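Local coordinates for protein cytochrome P450 (Bacillus megaterium, PDB 5L92) that binds heme and the steroid corticosterone, and probably works as a cytochrome P450 monooxygenase that uses molecular oxygen to hydroxylate its substrates, at residues R294-K297 against E298-L302; V146-I150 against L151-I155; I132-V135 against E136-Y140; A116-T119 against N120-Q124; D212-S215 against V216-A220. One frame throughout, in Å; residues are numbered along the deposited sequence.

Interaction 1 (R294-K297 against E298-L302); sequences RIVK and EDVTL. With HEM (protoporphyrin IX containing Fe), chain C.
Val296 and Val300 meet across the bend between two strands. CG1 of Val296 comes within 4.1 Å of CG1 of Val300, a local apolar contact between residues four apart. Each methyl owes its place to the first torsion: in Val296 CG1 lies anti to the backbone N (chi1 180°), while in Val300 it is set between the backbone N and the carbonyl carbon. Beta-branched valine suits both extended backbones, and Leu307 of strand 305-307 touches both side chains.

The bend joins two sheets. Strand 294-296 runs antiparallel between strands 312-315 and 65-66 in the mixed sheet, whereas strand 300-302 forms a two-stranded antiparallel hairpin with 305-307. At the exposed corner Lys297, Glu298 and Asp299 suit solvent, and Asp299 OD1 also takes a hydrogen bond from Ala309 N.

The polar contact is with the heme, at the other end of the strand. Arg294 grips one propionate with two hydrogen bonds, NH1 to HEM O2A at 3.0 Å and NH2 to HEM O1A at 2.9 Å, the second almost straight at 175°. The carboxylate carbon CGA sits at the edge of the guanidinium and in its plane, so the paired bonds fix the rotation of both groups. Arginine, with two parallel N-H donors, is well matched to a carboxylate; His92, Arg96 and His350 hold the heme by further hydrogen bonds.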
# COMPACT_ATOMS: atom_id res chain seq x y z
N ARG A 294 -10.73 10.85 4.17
CA ARG A 294 -11.25 11.98 3.40
C ARG A 294 -11.77 13.02 4.39
O ARG A 294 -12.00 12.73 5.57
CB ARG A 294 -12.35 11.56 2.43
CG ARG A 294 -11.94 10.53 1.31
CD ARG A 294 -11.01 11.19 0.35
NE ARG A 294 -10.72 10.46 -0.90
CZ ARG A 294 -9.68 9.66 -1.10
NH1 ARG A 294 -8.82 9.39 -0.12
NH2 ARG A 294 -9.52 9.11 -2.27
N ILE A 295 -11.95 14.23 3.88
CA ILE A 295 -12.48 15.37 4.62
C ILE A 295 -13.70 15.85 3.88
O ILE A 295 -13.64 16.08 2.67
CB ILE A 295 -11.47 16.53 4.71
CG1 ILE A 295 -10.09 16.03 5.13
CG2 ILE A 295 -12.01 17.65 5.62
CD1 ILE A 295 -9.95 15.76 6.57
N VAL A 296 -14.79 16.07 4.60
CA VAL A 296 -16.01 16.55 3.96
C VAL A 296 -15.81 18.01 3.60
O VAL A 296 -15.55 18.85 4.46
CB VAL A 296 -17.22 16.37 4.88
CG1 VAL A 296 -18.48 16.88 4.19
CG2 VAL A 296 -17.34 14.91 5.28
N LYS A 297 -15.97 18.33 2.32
CA LYS A 297 -15.80 19.70 1.84
C LYS A 297 -17.07 20.51 2.08
O LYS A 297 -16.99 21.71 2.40
CB LYS A 297 -15.39 19.67 0.35
CG LYS A 297 -14.90 20.99 -0.26
CD LYS A 297 -13.51 20.90 -0.92
CE LYS A 297 -13.46 20.00 -2.19
NZ LYS A 297 -13.99 20.64 -3.44
N GLU A 298 -18.23 19.87 1.99
CA GLU A 298 -19.53 20.52 2.16
C GLU A 298 -20.52 19.48 2.68
O GLU A 298 -20.37 18.29 2.42
CB GLU A 298 -20.03 21.09 0.83
CG GLU A 298 -20.05 20.04 -0.26
CD GLU A 298 -20.39 20.61 -1.62
OE1 GLU A 298 -19.83 21.67 -1.99
OE2 GLU A 298 -21.23 20.01 -2.33
N ASP A 299 -21.53 19.94 3.44
CA ASP A 299 -22.55 19.06 4.02
C ASP A 299 -23.06 18.05 3.00
O ASP A 299 -23.35 18.38 1.85
CB ASP A 299 -23.75 19.88 4.54
CG ASP A 299 -23.45 20.66 5.85
OD1 ASP A 299 -22.28 20.75 6.30
OD2 ASP A 299 -24.41 21.22 6.44
N VAL A 300 -23.21 16.80 3.44
CA VAL A 300 -23.66 15.74 2.55
C VAL A 300 -24.35 14.68 3.36
O VAL A 300 -23.96 14.40 4.50
CB VAL A 300 -22.49 15.15 1.73
CG1 VAL A 300 -21.41 14.54 2.65
CG2 VAL A 300 -23.04 14.12 0.74
N THR A 301 -25.35 14.05 2.76
CA THR A 301 -26.01 12.89 3.32
C THR A 301 -25.41 11.66 2.67
O THR A 301 -25.22 11.63 1.45
CB THR A 301 -27.52 12.99 3.12
OG1 THR A 301 -27.98 14.19 3.76
CG2 THR A 301 -28.26 11.75 3.71
N LEU A 302 -25.03 10.68 3.49
CA LEU A 302 -24.40 9.44 3.01
C LEU A 302 -25.11 8.31 3.73
O LEU A 302 -25.06 8.25 4.96
CB LEU A 302 -22.89 9.41 3.31
CG LEU A 302 -22.15 8.15 2.83
CD1 LEU A 302 -22.05 8.14 1.31
CD2 LEU A 302 -20.75 7.97 3.44
CHA HEM C . -2.54 5.59 -4.43
CHB HEM C . -2.80 1.07 -2.59
CHC HEM C . 1.47 -0.04 -4.49
CHD HEM C . 1.91 4.58 -5.86
C1A HEM C . -2.99 4.44 -3.81
C2A HEM C . -4.30 4.26 -3.22
C3A HEM C . -4.36 3.02 -2.70
C4A HEM C . -3.11 2.36 -2.97
CMA HEM C . -5.57 2.40 -1.97
CAA HEM C . -5.43 5.33 -3.17
CBA HEM C . -5.08 6.50 -2.25
CGA HEM C . -6.28 7.35 -1.94
O1A HEM C . -7.30 7.28 -2.63
O2A HEM C . -6.25 8.12 -0.96
C1B HEM C . -1.70 0.33 -2.96
C2B HEM C . -1.49 -1.09 -2.78
C3B HEM C . -0.28 -1.38 -3.30
C4B HEM C . 0.28 -0.15 -3.82
CMB HEM C . -2.50 -2.06 -2.14
CAB HEM C . 0.46 -2.73 -3.44
CBB HEM C . -0.18 -3.91 -3.45
C1C HEM C . 1.96 1.12 -5.04
C2C HEM C . 3.27 1.29 -5.62
C3C HEM C . 3.37 2.55 -6.01
C4C HEM C . 2.17 3.25 -5.65
CMC HEM C . 4.35 0.20 -5.84
CAC HEM C . 4.65 3.09 -6.66
CBC HEM C . 4.60 3.64 -7.87
C1D HEM C . 0.76 5.26 -5.60
C2D HEM C . 0.55 6.67 -5.88
C3D HEM C . -0.70 6.97 -5.49
C4D HEM C . -1.28 5.76 -4.94
CMD HEM C . 1.64 7.58 -6.51
CAD HEM C . -1.43 8.34 -5.57
CBD HEM C . -2.26 8.44 -6.86
CGD HEM C . -3.12 9.69 -6.93
O1D HEM C . -3.53 10.09 -8.05
O2D HEM C . -3.46 10.30 -5.89
NA HEM C . -2.27 3.26 -3.66
NB HEM C . -0.59 0.87 -3.58
NC HEM C . 1.33 2.35 -5.06
ND HEM C . -0.36 4.76 -5.00
FE HEM C . -0.48 2.78 -4.42

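Interaction 2 (V146-I150 against L151-I155)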
# COMPACT_ATOMS: atom_id res chain seq x y z
N VAL A 146 13.40 -2.17 -6.81
CA VAL A 146 12.74 -1.65 -7.99
C VAL A 146 12.54 -0.14 -7.86
O VAL A 146 12.88 0.62 -8.77
CB VAL A 146 11.40 -2.37 -8.23
CG1 VAL A 146 10.66 -1.70 -9.36
CG2 VAL A 146 11.62 -3.82 -8.58
N ILE A 147 11.97 0.31 -6.73
CA ILE A 147 11.64 1.73 -6.60
C ILE A 147 12.90 2.60 -6.56
O ILE A 147 12.88 3.72 -7.03
CB ILE A 147 10.76 1.99 -5.35
CG1 ILE A 147 9.92 3.25 -5.53
CG2 ILE A 147 11.61 2.18 -4.08
CD1 ILE A 147 8.86 3.16 -6.62
N ALA A 148 13.99 2.10 -5.98
CA ALA A 148 15.24 2.84 -5.99
C ALA A 148 15.79 2.98 -7.41
O ALA A 148 16.35 4.02 -7.77
CB ALA A 148 16.26 2.17 -5.08
N ASP A 149 15.61 1.95 -8.25
CA ASP A 149 15.99 2.08 -9.66
C ASP A 149 15.09 3.06 -10.40
O ASP A 149 15.56 3.83 -11.23
CB ASP A 149 15.94 0.72 -10.36
CG ASP A 149 17.17 -0.11 -10.08
OD1 ASP A 149 18.11 0.38 -9.41
OD2 ASP A 149 17.20 -1.27 -10.54
N ILE A 150 13.79 3.06 -10.09
CA ILE A 150 12.85 3.97 -10.76
C ILE A 150 13.14 5.42 -10.39
O ILE A 150 13.06 6.31 -11.24
CB ILE A 150 11.40 3.59 -10.40
CG1 ILE A 150 10.97 2.31 -11.10
CG2 ILE A 150 10.42 4.73 -10.78
CD1 ILE A 150 9.65 1.76 -10.58
N LEU A 151 13.39 5.70 -9.10
CA LEU A 151 13.73 7.06 -8.67
C LEU A 151 15.14 7.47 -9.10
O LEU A 151 15.39 8.66 -9.33
CB LEU A 151 13.58 7.19 -7.16
CG LEU A 151 12.15 6.94 -6.69
CD1 LEU A 151 12.04 6.69 -5.18
CD2 LEU A 151 11.30 8.11 -7.10
N GLY A 152 16.05 6.52 -9.23
CA GLY A 152 17.44 6.82 -9.52
C GLY A 152 18.24 7.14 -8.28
O GLY A 152 19.17 7.95 -8.36
N VAL A 153 17.92 6.52 -7.15
CA VAL A 153 18.62 6.78 -5.90
C VAL A 153 19.40 5.53 -5.52
O VAL A 153 19.06 4.43 -5.98
CB VAL A 153 17.66 7.19 -4.76
CG1 VAL A 153 16.83 8.37 -5.18
CG2 VAL A 153 16.74 6.02 -4.33
N PRO A 154 20.43 5.65 -4.68
CA PRO A 154 21.29 4.49 -4.40
C PRO A 154 20.68 3.52 -3.41
O PRO A 154 20.28 3.88 -2.29
CB PRO A 154 22.57 5.13 -3.83
CG PRO A 154 22.14 6.44 -3.28
CD PRO A 154 21.00 6.91 -4.18
N ILE A 155 20.64 2.25 -3.81
CA ILE A 155 20.11 1.22 -2.94
C ILE A 155 20.95 1.04 -1.70
O ILE A 155 20.47 0.48 -0.72
CB ILE A 155 19.99 -0.10 -3.73
CG1 ILE A 155 19.14 -1.09 -2.95
CG2 ILE A 155 21.38 -0.70 -4.03
CD1 ILE A 155 17.72 -0.63 -2.73
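Ala148 takes two backbone hydrogen bonds from the residues that end its helix: Gly152 N reaches Ala148 O at 2.9 Å and Val153 N reaches the same atom at 3.0 Å, the latter in the carbonyl plane. One residue earlier, Leu151 N donates to Ile147 O at 2.9 Å. The Val153 bond marks a Schellman motif with Gly152 as C-prime. At the backbone angles of Gly152 (phi 85°) a CB would be jammed against the preceding carbonyl O, which calls for glycine.

Apolar contacts form two groups. Ile147 and Leu151 lie side by side, pointing the same way, CG1 of Ile147 being 4.1 Å from CD1 of Leu151. Both touch Leu239 of helix 229-245, and Ile147 lies close to the heme. A serine in place of Leu151 would probably leave Ile147 without its neighbour and open a gap against Leu239 and Leu240. In the second the small CB of Ala148 lets the returning chain come near: CG2 of Val153 is 4.0 Å away and CD1 of Ile155 3.9 Å.

The chemistry is thus that of a helix end where the turning backbone gives Ala148 O two donors, while aliphatic groups hold the exiting chain against the helix.

Interaction 3 (I132-V135 against E136-Y140); sequences IDIV and EHLSY
Asp133 and Ile134 meet His137, Leu138 and Ser139 in a local contact round the first turn of helix 134-139, where strand 131-133 of a three-stranded antiparallel sheet passes into the helix. Asp133 is the N-cap: its OD1 accepts from Val135 N at 3.0 Å, met from above the carboxylate plane, and also from Leu398 N. Aspartate suits the place because its short side chain, with CG anti to the backbone N (chi1 -177°), reaches forward to the first turn.

The helix opens with an ordinary turn, His137 N to Asp133 O at 2.9 Å, and then widens into a pi-type turn. Ser139 N bonds to Ile134 O at 2.7 Å and Tyr140 N to Val135 O at 3.0 Å, each spanning five residues.

Among the side chains, CD1 of Ile132 meets CD1 of Leu138 at 3.9 Å, the two crossing at about a right angle. CD1 of Ile134 joins the same leucine methyl, and Leu138 also touches Met365 and Leu369 of helix 355-372. The edge of the His137 ring, through CD2, faces Asp133 N. The carboxylate planes of Asp133 and Glu136 are turned 72° to each other, with OD2 and OE1 4.3 Å apart, and may repel slightly.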
# COMPACT_ATOMS: atom_id res chain seq x y z
N ILE A 132 13.45 -19.29 6.19
CA ILE A 132 13.66 -17.91 5.76
C ILE A 132 12.50 -17.03 6.19
O ILE A 132 11.36 -17.47 6.34
CB ILE A 132 13.86 -17.80 4.24
CG1 ILE A 132 12.67 -18.39 3.51
CG2 ILE A 132 15.15 -18.52 3.82
CD1 ILE A 132 12.73 -18.22 2.01
N ASP A 133 12.79 -15.75 6.35
CA ASP A 133 11.79 -14.72 6.62
C ASP A 133 11.34 -14.13 5.28
O ASP A 133 12.06 -13.32 4.68
CB ASP A 133 12.36 -13.68 7.56
CG ASP A 133 11.35 -12.59 7.95
OD1 ASP A 133 10.22 -12.59 7.45
OD2 ASP A 133 11.71 -11.73 8.76
N ILE A 134 10.17 -14.54 4.79
CA ILE A 134 9.64 -14.04 3.52
C ILE A 134 9.76 -12.52 3.46
O ILE A 134 10.02 -11.94 2.39
CB ILE A 134 8.17 -14.46 3.32
CG1 ILE A 134 8.03 -15.98 3.23
CG2 ILE A 134 7.61 -13.85 2.07
CD1 ILE A 134 8.98 -16.64 2.29
N VAL A 135 9.57 -11.85 4.59
CA VAL A 135 9.52 -10.39 4.61
C VAL A 135 10.92 -9.83 4.44
O VAL A 135 11.24 -9.18 3.44
CB VAL A 135 8.83 -9.88 5.90
CG1 VAL A 135 9.00 -8.38 6.03
CG2 VAL A 135 7.33 -10.23 5.93
N GLU A 136 11.81 -10.13 5.39
CA GLU A 136 13.14 -9.54 5.36
C GLU A 136 13.90 -9.95 4.10
O GLU A 136 14.60 -9.12 3.50
CB GLU A 136 13.91 -9.94 6.62
CG GLU A 136 15.33 -9.31 6.70
CD GLU A 136 16.22 -9.94 7.78
OE1 GLU A 136 15.71 -10.28 8.87
OE2 GLU A 136 17.44 -10.10 7.54
N HIS A 137 13.77 -11.20 3.65
CA HIS A 137 14.66 -11.66 2.57
C HIS A 137 14.06 -11.52 1.17
O HIS A 137 14.82 -11.60 0.20
CB HIS A 137 15.07 -13.11 2.81
CG HIS A 137 15.87 -13.29 4.06
ND1 HIS A 137 17.01 -12.56 4.32
CD2 HIS A 137 15.73 -14.15 5.10
CE1 HIS A 137 17.52 -12.93 5.48
NE2 HIS A 137 16.77 -13.90 5.97
N LEU A 138 12.76 -11.27 1.02
CA LEU A 138 12.14 -11.38 -0.30
C LEU A 138 11.10 -10.30 -0.54
O LEU A 138 11.28 -9.45 -1.41
CB LEU A 138 11.52 -12.77 -0.47
CG LEU A 138 12.51 -13.95 -0.47
CD1 LEU A 138 11.83 -15.27 -0.36
CD2 LEU A 138 13.41 -13.92 -1.74
N SER A 139 10.01 -10.29 0.22
CA SER A 139 8.93 -9.37 -0.12
C SER A 139 9.31 -7.91 0.17
O SER A 139 8.77 -7.01 -0.48
CB SER A 139 7.65 -9.72 0.62
OG SER A 139 7.80 -9.44 1.98
N TYR A 140 10.18 -7.64 1.15
CA TYR A 140 10.57 -6.24 1.40
C TYR A 140 11.65 -5.80 0.38
O TYR A 140 11.45 -4.82 -0.33
CB TYR A 140 11.05 -6.01 2.85
CG TYR A 140 11.80 -4.70 2.93
CD1 TYR A 140 11.12 -3.50 2.76
CD2 TYR A 140 13.19 -4.66 3.03
CE1 TYR A 140 11.78 -2.29 2.73
CE2 TYR A 140 13.87 -3.41 2.99
CZ TYR A 140 13.15 -2.24 2.84
OH TYR A 140 13.77 -0.99 2.79

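Interaction 4 (A116-T119 against N120-Q124); sequences ARIT and NELLQ
Ile118 and Leu122 lie side by side on one flank of a helix, pointing the same way, with CG2 of Ile118 3.9 Å from CD1 of Leu122. The neighbouring pair repeats the pattern: Thr119 CG2 is 3.9 Å from Leu123 CD1. In Ile118 and Thr119 alike, the first torsion (chi1 -61° and -66°) sets CG2 anti to the backbone N, where it follows the helix toward the residue four places on. Both leucines turn CG beside their own backbone N, which brings CG of Leu122 over Ile118 O and CG of Leu123 over Thr119 O.

Threonine suits its place because its two branches serve different ends. While the methyl packs on Leu123, OG1 turns back and gives its proton to Ile115 O, satisfying a hydroxyl in a buried setting. Asn120 leans its amide back over the preceding turn, CG lying 3.4 Å from Ala116 O, and rests on Glu368 of helix 355-372. Shortening Asn120 to an alanine is likely to open a gap beside the Ala116 carbonyl and leave Glu368 without that neighbour.

Beneath the side chains the backbone is regular, with Leu122 N bonding to Ile118 O at 2.8 Å and Leu123 N to Thr119 O at 2.9 Å. Arg117 and Glu121 are exposed, as suits charged residues. Helix 112-125 is thus amphipathic: Ile118 and Thr119 meet helix 141-151, and Thr119 and Leu123 meet helix 355-372. This packing is consistent with helix D in the D, E, I, L helix bundle of the cytochrome P450 fold.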
# COMPACT_ATOMS: atom_id res chain seq x y z
N ALA A 116 12.55 -10.23 -12.47
CA ALA A 116 12.84 -11.65 -12.35
C ALA A 116 14.28 -11.87 -11.90
O ALA A 116 14.56 -12.81 -11.15
CB ALA A 116 12.53 -12.38 -13.68
N ARG A 117 15.19 -10.97 -12.27
CA ARG A 117 16.58 -11.16 -11.87
C ARG A 117 16.79 -10.81 -10.40
O ARG A 117 17.54 -11.49 -9.69
CB ARG A 117 17.52 -10.30 -12.73
CG ARG A 117 17.88 -10.88 -14.07
CD ARG A 117 19.05 -10.10 -14.72
NE ARG A 117 18.79 -8.67 -14.86
CZ ARG A 117 18.19 -8.09 -15.91
NH1 ARG A 117 17.75 -8.82 -16.93
NH2 ARG A 117 18.00 -6.77 -15.93
N ILE A 118 16.17 -9.73 -9.95
CA ILE A 118 16.26 -9.39 -8.54
C ILE A 118 15.69 -10.52 -7.71
O ILE A 118 16.28 -10.93 -6.70
CB ILE A 118 15.54 -8.06 -8.26
CG1 ILE A 118 16.21 -6.94 -9.08
CG2 ILE A 118 15.61 -7.76 -6.75
CD1 ILE A 118 15.38 -5.74 -9.22
N THR A 119 14.55 -11.07 -8.15
CA THR A 119 13.93 -12.19 -7.44
C THR A 119 14.91 -13.34 -7.30
O THR A 119 15.15 -13.84 -6.19
CB THR A 119 12.66 -12.63 -8.20
OG1 THR A 119 11.67 -11.59 -8.14
CG2 THR A 119 12.06 -13.89 -7.60
N ASN A 120 15.54 -13.73 -8.42
CA ASN A 120 16.47 -14.86 -8.39
C ASN A 120 17.71 -14.53 -7.57
O ASN A 120 18.23 -15.39 -6.86
CB ASN A 120 16.87 -15.28 -9.81
CG ASN A 120 15.72 -15.95 -10.56
OD1 ASN A 120 14.84 -16.60 -9.97
ND2 ASN A 120 15.72 -15.80 -11.87
N GLU A 121 18.19 -13.29 -7.65
CA GLU A 121 19.33 -12.91 -6.83
C GLU A 121 18.99 -13.01 -5.34
O GLU A 121 19.76 -13.57 -4.56
CB GLU A 121 19.79 -11.48 -7.18
CG GLU A 121 21.01 -11.00 -6.35
CD GLU A 121 21.41 -9.52 -6.59
OE1 GLU A 121 20.56 -8.70 -7.01
OE2 GLU A 121 22.60 -9.19 -6.35
N LEU A 122 17.83 -12.48 -4.94
CA LEU A 122 17.42 -12.57 -3.53
C LEU A 122 17.26 -14.03 -3.08
O LEU A 122 17.73 -14.42 -2.00
CB LEU A 122 16.12 -11.81 -3.32
CG LEU A 122 16.31 -10.30 -3.38
CD1 LEU A 122 14.95 -9.67 -3.43
CD2 LEU A 122 17.13 -9.78 -2.19
N LEU A 123 16.60 -14.85 -3.89
CA LEU A 123 16.47 -16.26 -3.55
C LEU A 123 17.85 -16.91 -3.41
O LEU A 123 18.10 -17.66 -2.46
CB LEU A 123 15.60 -16.96 -4.59
CG LEU A 123 14.11 -16.67 -4.47
CD1 LEU A 123 13.34 -17.04 -5.73
CD2 LEU A 123 13.57 -17.42 -3.29
N GLN A 124 18.77 -16.57 -4.31
CA GLN A 124 20.11 -17.17 -4.25
C GLN A 124 20.81 -16.82 -2.95
O GLN A 124 21.52 -17.65 -2.37
CB GLN A 124 20.95 -16.70 -5.45
CG GLN A 124 22.27 -17.46 -5.62
CD GLN A 124 22.10 -18.99 -5.68
OE1 GLN A 124 21.51 -19.54 -6.62
NE2 GLN A 124 22.64 -19.68 -4.67

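Interaction 5 (D212-S215 against V216-A220)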
# COMPACT_ATOMS: atom_id res chain seq x y z
N ASP A 212 15.72 7.97 -15.01
CA ASP A 212 14.87 7.82 -13.82
C ASP A 212 13.80 8.89 -13.84
O ASP A 212 13.88 9.87 -14.58
CB ASP A 212 15.68 7.90 -12.52
CG ASP A 212 16.60 9.14 -12.46
OD1 ASP A 212 16.08 10.27 -12.35
OD2 ASP A 212 17.83 8.98 -12.51
N ILE A 213 12.79 8.72 -13.00
CA ILE A 213 11.65 9.61 -13.08
C ILE A 213 11.90 10.96 -12.41
O ILE A 213 11.16 11.91 -12.65
CB ILE A 213 10.39 8.94 -12.50
CG1 ILE A 213 9.18 9.80 -12.82
CG2 ILE A 213 10.53 8.73 -11.01
CD1 ILE A 213 7.93 9.06 -12.94
N ILE A 214 12.91 11.08 -11.55
CA ILE A 214 13.24 12.40 -11.04
C ILE A 214 13.82 13.26 -12.16
O ILE A 214 13.40 14.41 -12.36
CB ILE A 214 14.21 12.28 -9.85
CG1 ILE A 214 13.48 11.60 -8.69
CG2 ILE A 214 14.77 13.69 -9.46
CD1 ILE A 214 14.31 11.49 -7.45
N SER A 215 14.79 12.72 -12.91
CA SER A 215 15.31 13.38 -14.11
C SER A 215 14.18 13.71 -15.06
O SER A 215 14.11 14.82 -15.60
CB SER A 215 16.33 12.49 -14.81
OG SER A 215 17.44 12.20 -13.98
N VAL A 216 13.25 12.78 -15.26
CA VAL A 216 12.20 13.03 -16.24
C VAL A 216 11.34 14.21 -15.81
O VAL A 216 10.87 14.96 -16.66
CB VAL A 216 11.36 11.77 -16.48
CG1 VAL A 216 10.16 12.11 -17.33
CG2 VAL A 216 12.21 10.71 -17.17
N LEU A 217 11.11 14.38 -14.51
CA LEU A 217 10.27 15.49 -14.08
C LEU A 217 11.01 16.81 -14.08
O LEU A 217 10.40 17.85 -14.32
CB LEU A 217 9.72 15.23 -12.69
CG LEU A 217 8.75 14.07 -12.62
CD1 LEU A 217 8.81 13.48 -11.23
CD2 LEU A 217 7.38 14.59 -12.98
N LEU A 218 12.31 16.78 -13.77
CA LEU A 218 13.17 17.95 -13.95
C LEU A 218 13.20 18.39 -15.41
O LEU A 218 13.05 19.57 -15.71
CB LEU A 218 14.58 17.63 -13.46
CG LEU A 218 14.69 17.39 -11.95
CD1 LEU A 218 16.04 16.77 -11.61
CD2 LEU A 218 14.50 18.68 -11.19
N GLN A 219 13.39 17.43 -16.33
CA GLN A 219 13.29 17.75 -17.75
C GLN A 219 11.95 18.40 -18.09
O GLN A 219 11.91 19.43 -18.76
CB GLN A 219 13.52 16.48 -18.58
CG GLN A 219 13.77 16.71 -20.08
CD GLN A 219 14.81 17.80 -20.34
OE1 GLN A 219 14.46 18.96 -20.63
NE2 GLN A 219 16.09 17.46 -20.20
N ALA A 220 10.84 17.84 -17.61
CA ALA A 220 9.55 18.47 -17.85
C ALA A 220 9.48 19.86 -17.23
O ALA A 220 8.78 20.74 -17.75
CB ALA A 220 8.41 17.62 -17.31
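Ile213 and Leu217 lie alongside each other, pointing the same way from the helix, with CG1 of Ile213 4.0 Å from CD1 of Leu217. A second pair is set likewise, CG2 of Ile214 being 4.0 Å from CD1 of Leu218. The isoleucines reach their partners by different branches. In Ile213 it is CG1 that stands anti to the backbone N (chi1 -170°), in Ile214 it is CG2 (chi1 -66°). Bulky aliphatic residues suit these buried positions: Ile214, Leu217 and Leu218 touch helix 229-245, Leu218 also meets helix 177-207, and Ile213 rests on Ile150 and Leu151.

Across the helix start, Asp212 is the N-cap, its carboxylate brought forward to the first turn. OD1 is gripped twice by one residue: Ser215 N reaches it at 2.8 Å, nearly in line with its C-O bond, while Ser215 OG comes in at 2.9 Å from above the carboxylate plane. Serine fits because its short side chain can bring a hydroxyl to the acid that already holds its own amide; OG also accepts from Gly210 N. The other oxygen, OD2, makes a salt bridge with Lys205. Val216 N completes the turn, bonding to Asp212 O at 3.1 Å.

A buried carboxylate so placed, at the N-terminal end of a helix with a lysine and two donors beside it, probably keeps its negative charge, compensated by the helix end and Lys205.

From the N terminus the contacts come as interactions 4, 3, 2, 5 and 1. Each is a continuous run of residues, so none closes a long loop, and they follow in series without nesting or crossing. Interactions 4 and 3 meet where Leu122 and Leu123 pack on Leu138, joining helix 112-125 to helix 134-139. Interaction 4 also reaches interaction 2, Ile118 against Val146 of helix 141-151. The end of that helix is tied in turn to the start of helix 213-222 by a probable hydrogen bond from Ile213 N to Ile150 O. Interaction 1 stands apart among the beta strands, its nearest atoms about 20 Å from those of interactions 2 and 5.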